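Local coordinates for cell cycle serine/threonine-protein kinase CDC5/MSD2 (Saccharomyces cerevisiae, PDB 6MF4) that phosphorylates serine and threonine residues of cell-cycle proteins to drive mitotic exit, the part described being its phosphoprotein-binding polo-box domain, at residues I120-R132 / H167-K179. Residues are numbered along the deposited sequence; the frame is centred on the assembly and turned at random.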
ATOM      1  N   ILE A 120       9.305  -8.265   4.913  1.00 15.38           N
ATOM      2  CA  ILE A 120       8.220  -8.564   5.839  1.00 15.74           C
ATOM      3  C   ILE A 120       8.099  -7.445   6.862  1.00 16.17           C
ATOM      4  O   ILE A 120       9.079  -7.065   7.490  1.00 16.09           O
ATOM      5  CB  ILE A 120       8.445  -9.911   6.550  1.00 19.47           C
ATOM      6  CG1 ILE A 120       8.328 -11.052   5.536  1.00 19.22           C
ATOM      7  CG2 ILE A 120       7.430 -10.114   7.679  1.00 18.50           C
ATOM      8  CD1 ILE A 120       8.806 -12.386   6.050  1.00 24.83           C
ATOM      9  N   GLY A 121       6.888  -6.921   7.017  1.00 14.28           N
ATOM     10  CA  GLY A 121       6.630  -5.881   7.990  1.00 13.64           C
ATOM     11  C   GLY A 121       5.776  -6.380   9.132  1.00 13.50           C
ATOM     12  O   GLY A 121       4.925  -7.253   8.956  1.00 13.42           O
ATOM     13  N   VAL A 122       6.023  -5.829  10.314  1.00 11.53           N
ATOM     14  CA  VAL A 122       5.110  -5.988  11.434  1.00 12.29           C
ATOM     15  C   VAL A 122       4.715  -4.600  11.895  1.00 14.63           C
ATOM     16  O   VAL A 122       5.569  -3.777  12.227  1.00 13.97           O
ATOM     17  CB  VAL A 122       5.724  -6.778  12.599  1.00 12.41           C
ATOM     18  CG1 VAL A 122       4.727  -6.886  13.752  1.00 14.82           C
ATOM     19  CG2 VAL A 122       6.147  -8.166  12.137  1.00 17.44           C
ATOM     20  N   LEU A 123       3.413  -4.347  11.862  1.00 14.20           N
ATOM     21  CA  LEU A 123       2.834  -3.112  12.352  1.00 15.83           C
ATOM     22  C   LEU A 123       2.367  -3.369  13.776  1.00 16.24           C
ATOM     23  O   LEU A 123       1.391  -4.084  14.005  1.00 16.68           O
ATOM     24  CB  LEU A 123       1.681  -2.669  11.446  1.00 16.89           C
ATOM     25  CG  LEU A 123       0.886  -1.419  11.826  1.00 24.54           C
ATOM     26  CD1 LEU A 123       1.798  -0.241  12.113  1.00 21.19           C
ATOM     27  CD2 LEU A 123      -0.081  -1.080  10.700  1.00 27.44           C
ATOM     28  N   PHE A 124       3.095  -2.812  14.736  1.00 16.56           N
ATOM     29  CA  PHE A 124       2.817  -3.064  16.141  1.00 15.61           C
ATOM     30  C   PHE A 124       1.635  -2.227  16.616  1.00 21.85           C
ATOM     31  O   PHE A 124       1.227  -1.275  15.954  1.00 16.40           O
ATOM     32  CB  PHE A 124       4.063  -2.780  16.972  1.00 16.22           C
ATOM     33  CG  PHE A 124       5.178  -3.743  16.708  1.00 14.94           C
ATOM     34  CD1 PHE A 124       5.281  -4.914  17.436  1.00 17.53           C
ATOM     35  CD2 PHE A 124       6.105  -3.493  15.713  1.00 16.94           C
ATOM     36  CE1 PHE A 124       6.300  -5.815  17.185  1.00 16.98           C
ATOM     37  CE2 PHE A 124       7.127  -4.387  15.458  1.00 17.12           C
ATOM     38  CZ  PHE A 124       7.225  -5.548  16.192  1.00 14.30           C
ATOM     39  N   ASN A 125       1.085  -2.591  17.768  1.00 23.14           N
ATOM     40  CA  ASN A 125      -0.155  -1.985  18.235  1.00 24.31           C
ATOM     41  C   ASN A 125       0.003  -0.520  18.636  1.00 21.99           C
ATOM     42  O   ASN A 125      -0.976   0.221  18.665  1.00 28.03           O
ATOM     43  CB  ASN A 125      -0.719  -2.802  19.402  1.00 22.65           C
ATOM     44  CG  ASN A 125      -1.230  -4.164  18.963  1.00 25.66           C
ATOM     45  OD1 ASN A 125      -1.613  -4.350  17.809  1.00 27.90           O
ATOM     46  ND2 ASN A 125      -1.236  -5.122  19.881  1.00 20.26           N
ATOM     47  N   ASN A 126       1.229  -0.096  18.929  1.00 19.83           N
ATOM     48  CA  ASN A 126       1.482   1.305  19.265  1.00 22.97           C
ATOM     49  C   ASN A 126       1.762   2.149  18.021  1.00 20.25           C
ATOM     50  O   ASN A 126       2.087   3.330  18.119  1.00 23.63           O
ATOM     51  CB  ASN A 126       2.645   1.422  20.256  1.00 22.99           C
ATOM     52  CG  ASN A 126       3.990   1.080  19.638  1.00 23.67           C
ATOM     53  OD1 ASN A 126       4.070   0.541  18.529  1.00 20.21           O
ATOM     54  ND2 ASN A 126       5.060   1.379  20.367  1.00 19.97           N
ATOM     55  N   GLY A 127       1.642   1.529  16.852  1.00 18.32           N
ATOM     56  CA  GLY A 127       1.740   2.246  15.594  1.00 16.76           C
ATOM     57  C   GLY A 127       3.121   2.244  14.967  1.00 22.15           C
ATOM     58  O   GLY A 127       3.293   2.759  13.862  1.00 18.54           O
ATOM     59  N   THR A 128       4.106   1.681  15.663  1.00 17.88           N
ATOM     60  CA  THR A 128       5.449   1.575  15.105  1.00 13.41           C
ATOM     61  C   THR A 128       5.559   0.335  14.218  1.00 15.35           C
ATOM     62  O   THR A 128       4.739  -0.583  14.306  1.00 16.31           O
ATOM     63  CB  THR A 128       6.536   1.522  16.208  1.00 17.18           C
ATOM     64  OG1 THR A 128       6.374   0.340  17.000  1.00 16.91           O
ATOM     65  CG2 THR A 128       6.463   2.770  17.103  1.00 18.72           C
ATOM     66  N   THR A 129       6.576   0.326  13.364  1.00 16.08           N
ATOM     67  CA  THR A 129       6.791  -0.764  12.422  1.00 15.87           C
ATOM     68  C   THR A 129       8.240  -1.238  12.441  1.00 13.47           C
ATOM     69  O   THR A 129       9.162  -0.430  12.564  1.00 15.10           O
ATOM     70  CB  THR A 129       6.434  -0.335  10.983  1.00 17.97           C
ATOM     71  OG1 THR A 129       5.022  -0.119  10.880  1.00 17.54           O
ATOM     72  CG2 THR A 129       6.857  -1.400   9.962  1.00 18.47           C
ATOM     73  N   VAL A 130       8.428  -2.551  12.338  1.00 15.54           N
ATOM     74  CA  VAL A 130       9.712  -3.106  11.932  1.00 15.15           C
ATOM     75  C   VAL A 130       9.532  -3.673  10.535  1.00 13.12           C
ATOM     76  O   VAL A 130       8.648  -4.501  10.298  1.00 14.81           O
ATOM     77  CB  VAL A 130      10.231  -4.202  12.886  1.00 16.69           C
ATOM     78  CG1 VAL A 130      11.436  -4.926  12.279  1.00 17.87           C
ATOM     79  CG2 VAL A 130      10.614  -3.606  14.221  1.00 16.14           C
ATOM     80  N   LEU A 131      10.355  -3.189   9.612  1.00 16.89           N
ATOM     81  CA  LEU A 131      10.386  -3.699   8.254  1.00 16.18           C
ATOM     82  C   LEU A 131      11.655  -4.529   8.082  1.00 15.55           C
ATOM     83  O   LEU A 131      12.754  -3.991   8.005  1.00 15.61           O
ATOM     84  CB  LEU A 131      10.331  -2.557   7.236  1.00 14.28           C
ATOM     85  CG  LEU A 131      10.237  -2.985   5.769  1.00 19.58           C
ATOM     86  CD1 LEU A 131       8.890  -3.634   5.477  1.00 19.67           C
ATOM     87  CD2 LEU A 131      10.480  -1.801   4.846  1.00 21.19           C
ATOM     88  N   ARG A 132      11.477  -5.844   8.048  1.00 15.23           N
ATOM     89  CA  ARG A 132      12.569  -6.799   7.893  1.00 15.68           C
ATOM     90  C   ARG A 132      12.862  -7.029   6.412  1.00 17.05           C
ATOM     91  O   ARG A 132      12.016  -7.547   5.684  1.00 17.71           O
ATOM     92  CB  ARG A 132      12.187  -8.110   8.585  1.00 17.90           C
ATOM     93  CG  ARG A 132      13.177  -9.261   8.491  1.00 24.97           C
ATOM     94  CD  ARG A 132      12.416 -10.560   8.713  1.00 28.85           C
ATOM     95  NE  ARG A 132      13.265 -11.738   8.884  1.00 30.13           N
ATOM     96  CZ  ARG A 132      13.633 -12.558   7.902  1.00 32.52           C
ATOM     97  NH1 ARG A 132      13.261 -12.331   6.643  1.00 30.59           N
ATOM     98  NH2 ARG A 132      14.396 -13.605   8.179  1.00 31.99           N
ATOM     99  N   HIS A 167      10.581  -6.849  19.882  1.00 13.24           N
ATOM    100  CA  HIS A 167      10.000  -6.577  18.570  1.00 14.85           C
ATOM    101  C   HIS A 167      10.495  -7.606  17.558  1.00 17.16           C
ATOM    102  O   HIS A 167       9.726  -8.110  16.742  1.00 14.80           O
ATOM    103  CB  HIS A 167      10.353  -5.169  18.075  1.00 13.48           C
ATOM    104  CG  HIS A 167      10.003  -4.076  19.036  1.00 17.15           C
ATOM    105  ND1 HIS A 167      10.616  -3.936  20.261  1.00 17.81           N
ATOM    106  CD2 HIS A 167       9.113  -3.060  18.942  1.00 20.57           C
ATOM    107  CE1 HIS A 167      10.114  -2.885  20.886  1.00 23.07           C
ATOM    108  NE2 HIS A 167       9.202  -2.334  20.106  1.00 20.39           N
ATOM    109  N   LEU A 168      11.787  -7.915  17.604  1.00 15.11           N
ATOM    110  CA  LEU A 168      12.361  -8.821  16.619  1.00 15.87           C
ATOM    111  C   LEU A 168      11.976 -10.278  16.880  1.00 17.99           C
ATOM    112  O   LEU A 168      12.003 -11.094  15.962  1.00 19.14           O
ATOM    113  CB  LEU A 168      13.879  -8.660  16.578  1.00 17.55           C
ATOM    114  CG  LEU A 168      14.331  -7.339  15.946  1.00 21.88           C
ATOM    115  CD1 LEU A 168      15.793  -7.107  16.241  1.00 32.76           C
ATOM    116  CD2 LEU A 168      14.081  -7.330  14.446  1.00 22.78           C
ATOM    117  N   GLU A 169      11.611 -10.608  18.117  1.00 16.51           N
ATOM    118  CA  GLU A 169      11.061 -11.932  18.404  1.00 19.38           C
ATOM    119  C   GLU A 169       9.698 -12.094  17.728  1.00 17.55           C
ATOM    120  O   GLU A 169       9.379 -13.158  17.197  1.00 16.81           O
ATOM    121  CB  GLU A 169      10.927 -12.161  19.912  1.00 23.03           C
ATOM    122  CG  GLU A 169      12.251 -12.233  20.651  1.00 25.43           C
ATOM    123  CD  GLU A 169      13.148 -13.350  20.144  1.00 33.31           C
ATOM    124  OE1 GLU A 169      12.692 -14.511  20.094  1.00 31.79           O
ATOM    125  OE2 GLU A 169      14.310 -13.061  19.787  1.00 39.19           O
ATOM    126  N   VAL A 170       8.895 -11.036  17.758  1.00 14.88           N
ATOM    127  CA  VAL A 170       7.611 -11.040  17.068  1.00 13.89           C
ATOM    128  C   VAL A 170       7.842 -11.102  15.561  1.00 16.12           C
ATOM    129  O   VAL A 170       7.151 -11.828  14.847  1.00 16.81           O
ATOM    130  CB  VAL A 170       6.772  -9.794  17.426  1.00 18.77           C
ATOM    131  CG1 VAL A 170       5.524  -9.687  16.541  1.00 17.34           C
ATOM    132  CG2 VAL A 170       6.372  -9.840  18.885  1.00 17.32           C
ATOM    133  N   VAL A 171       8.815 -10.337  15.076  1.00 14.77           N
ATOM    134  CA  VAL A 171       9.136 -10.343  13.651  1.00 16.39           C
ATOM    135  C   VAL A 171       9.565 -11.746  13.215  1.00 16.33           C
ATOM    136  O   VAL A 171       9.203 -12.206  12.129  1.00 17.05           O
ATOM    137  CB  VAL A 171      10.243  -9.317  13.319  1.00 16.94           C
ATOM    138  CG1 VAL A 171      10.809  -9.546  11.917  1.00 21.43           C
ATOM    139  CG2 VAL A 171       9.699  -7.903  13.429  1.00 16.17           C
ATOM    140  N   ASP A 172      10.319 -12.425  14.074  1.00 15.78           N
ATOM    141  CA  ASP A 172      10.767 -13.788  13.801  1.00 20.04           C
ATOM    142  C   ASP A 172       9.579 -14.736  13.675  1.00 19.94           C
ATOM    143  O   ASP A 172       9.557 -15.602  12.796  1.00 17.75           O
ATOM    144  CB  ASP A 172      11.723 -14.264  14.903  1.00 23.84           C
ATOM    145  CG  ASP A 172      12.157 -15.706  14.720  1.00 37.08           C
ATOM    146  OD1 ASP A 172      12.882 -15.976  13.737  1.00 29.69           O
ATOM    147  OD2 ASP A 172      11.789 -16.559  15.561  1.00 38.81           O
ATOM    148  N   PHE A 173       8.587 -14.568  14.547  1.00 17.89           N
ATOM    149  CA  PHE A 173       7.370 -15.365  14.467  1.00 18.07           C
ATOM    150  C   PHE A 173       6.716 -15.212  13.094  1.00 17.24           C
ATOM    151  O   PHE A 173       6.332 -16.197  12.463  1.00 18.49           O
ATOM    152  CB  PHE A 173       6.375 -14.963  15.563  1.00 16.92           C
ATOM    153  CG  PHE A 173       5.008 -15.568  15.386  1.00 19.73           C
ATOM    154  CD1 PHE A 173       4.718 -16.820  15.900  1.00 23.80           C
ATOM    155  CD2 PHE A 173       4.017 -14.888  14.692  1.00 18.48           C
ATOM    156  CE1 PHE A 173       3.470 -17.379  15.731  1.00 24.17           C
ATOM    157  CE2 PHE A 173       2.768 -15.446  14.515  1.00 21.89           C
ATOM    158  CZ  PHE A 173       2.492 -16.692  15.033  1.00 24.08           C
ATOM    159  N   PHE A 174       6.592 -13.976  12.626  1.00 17.49           N
ATOM    160  CA  PHE A 174       5.903 -13.737  11.365  1.00 17.94           C
ATOM    161  C   PHE A 174       6.768 -14.127  10.166  1.00 17.88           C
ATOM    162  O   PHE A 174       6.239 -14.532   9.136  1.00 18.44           O
ATOM    163  CB  PHE A 174       5.452 -12.281  11.274  1.00 15.83           C
ATOM    164  CG  PHE A 174       4.222 -11.995  12.089  1.00 16.97           C
ATOM    165  CD1 PHE A 174       3.007 -12.565  11.742  1.00 16.63           C
ATOM    166  CD2 PHE A 174       4.279 -11.188  13.213  1.00 18.19           C
ATOM    167  CE1 PHE A 174       1.873 -12.325  12.486  1.00 17.68           C
ATOM    168  CE2 PHE A 174       3.143 -10.943  13.963  1.00 16.65           C
ATOM    169  CZ  PHE A 174       1.938 -11.512  13.596  1.00 16.40           C
ATOM    170  N   ALA A 175       8.088 -14.045  10.304  1.00 16.75           N
ATOM    171  CA  ALA A 175       8.979 -14.528   9.248  1.00 20.88           C
ATOM    172  C   ALA A 175       8.766 -16.026   9.019  1.00 21.66           C
ATOM    173  O   ALA A 175       8.719 -16.493   7.878  1.00 20.64           O
ATOM    174  CB  ALA A 175      10.437 -14.240   9.595  1.00 24.58           C
ATOM    175  N   LYS A 176       8.636 -16.775  10.110  1.00 21.31           N
ATOM    176  CA  LYS A 176       8.352 -18.205  10.034  1.00 21.69           C
ATOM    177  C   LYS A 176       6.972 -18.452   9.443  1.00 23.52           C
ATOM    178  O   LYS A 176       6.795 -19.335   8.602  1.00 23.74           O
ATOM    179  CB  LYS A 176       8.450 -18.844  11.416  1.00 24.85           C
ATOM    180  CG  LYS A 176       9.867 -18.923  11.943  1.00 30.43           C
ATOM    181  CD  LYS A 176       9.900 -19.243  13.429  1.00 30.81           C
ATOM    182  CE  LYS A 176      11.332 -19.404  13.916  1.00 46.16           C
ATOM    183  NZ  LYS A 176      11.430 -19.453  15.403  1.00 48.80           N
ATOM    184  N   TYR A 177       5.998 -17.670   9.893  1.00 21.29           N
ATOM    185  CA  TYR A 177       4.640 -17.756   9.378  1.00 21.31           C
ATOM    186  C   TYR A 177       4.578 -17.512   7.869  1.00 23.82           C
ATOM    187  O   TYR A 177       3.895 -18.237   7.142  1.00 21.41           O
ATOM    188  CB  TYR A 177       3.736 -16.749  10.094  1.00 21.02           C
ATOM    189  CG  TYR A 177       2.365 -16.637   9.469  1.00 19.19           C
ATOM    190  CD1 TYR A 177       1.360 -17.535   9.793  1.00 24.35           C
ATOM    191  CD2 TYR A 177       2.083 -15.642   8.543  1.00 19.71           C
ATOM    192  CE1 TYR A 177       0.107 -17.443   9.215  1.00 21.43           C
ATOM    193  CE2 TYR A 177       0.841 -15.544   7.961  1.00 20.06           C
ATOM    194  CZ  TYR A 177      -0.144 -16.446   8.298  1.00 20.88           C
ATOM    195  OH  TYR A 177      -1.386 -16.342   7.717  1.00 22.35           O
ATOM    196  N   MET A 178       5.287 -16.488   7.404  1.00 20.15           N
ATOM    197  CA  MET A 178       5.216 -16.081   6.003  1.00 21.53           C
ATOM    198  C   MET A 178       5.890 -17.066   5.047  1.00 29.08           C
ATOM    199  O   MET A 178       5.514 -17.151   3.877  1.00 33.29           O
ATOM    200  CB  MET A 178       5.844 -14.697   5.825  1.00 19.22           C
ATOM    201  CG  MET A 178       5.031 -13.559   6.427  1.00 18.96           C
ATOM    202  SD  MET A 178       3.428 -13.302   5.651  1.00 21.97           S
ATOM    203  CE  MET A 178       2.766 -11.993   6.679  1.00 19.65           C
ATOM    204  N   LYS A 179       6.878 -17.808   5.535  1.00 28.51           N
ATOM    205  CA  LYS A 179       7.610 -18.750   4.685  1.00 35.02           C
ATOM    206  C   LYS A 179       6.883 -20.089   4.575  1.00 34.11           C
ATOM    207  O   LYS A 179       6.129 -20.476   5.469  1.00 44.11           O
ATOM    208  CB  LYS A 179       9.016 -18.956   5.217  1.00 34.55           C
TER
HETATM  209  O   HOH W   1       7.718   0.162  19.684  1.00 27.74           O
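A chi1 of -67° in Phe124 and -54° in His167 puts CG of each residue anti to its own carbonyl carbon, and the two rings meet where the hairpin 120-132 packs against the first turns of helix 165-178. The stack is edge-to-face: the His167 edge, led by CD2, stands over the centre of the Phe124 face, with centroids 5.2 Å apart and planes at 66°. Val122 CG1 covers the opposite face, so the phenyl ring is clamped between strand and helix. Its outer atom CZ also lies 3.7 Å from His167 CB.

Farther along, Val171 touches strand 129-132 with both methyls. CG2 packs against Val130 CG1 at 3.6 Å and also meets Val122 CG2 on the neighbouring strand, whereas CG1 lies 3.7 Å from Arg132 CD. Arg132 runs extended as far as NE, bringing its guanidinium over Ala175, whose CB sits 3.8 Å above the plane and toward the rim. At the far end Ile120 CD1 reaches Met178 CB at 3.8 Å.

The helix thus lies across the antiparallel sheet of polo box 1, the six-stranded-sheet-plus-helix unit of the polo-box fold. Phe139 of the adjoining strand 138-145 extends the apolar patch beside Val130 and Leu168.

The polar link between the segments is a water at the turn end of the hairpin. It joins His167 NE2, at 2.9 Å and in the plane of the imidazole, to Asn126 ND2 and Thr128 OG1, while Asn126 OD1 accepts from Thr128 N, an Asx turn, and also from Thr128 OG1. Helix and hairpin are therefore held together chiefly by apolar and aromatic contact, with the water bridge probably helping to fix the imidazole's rotation over Phe124.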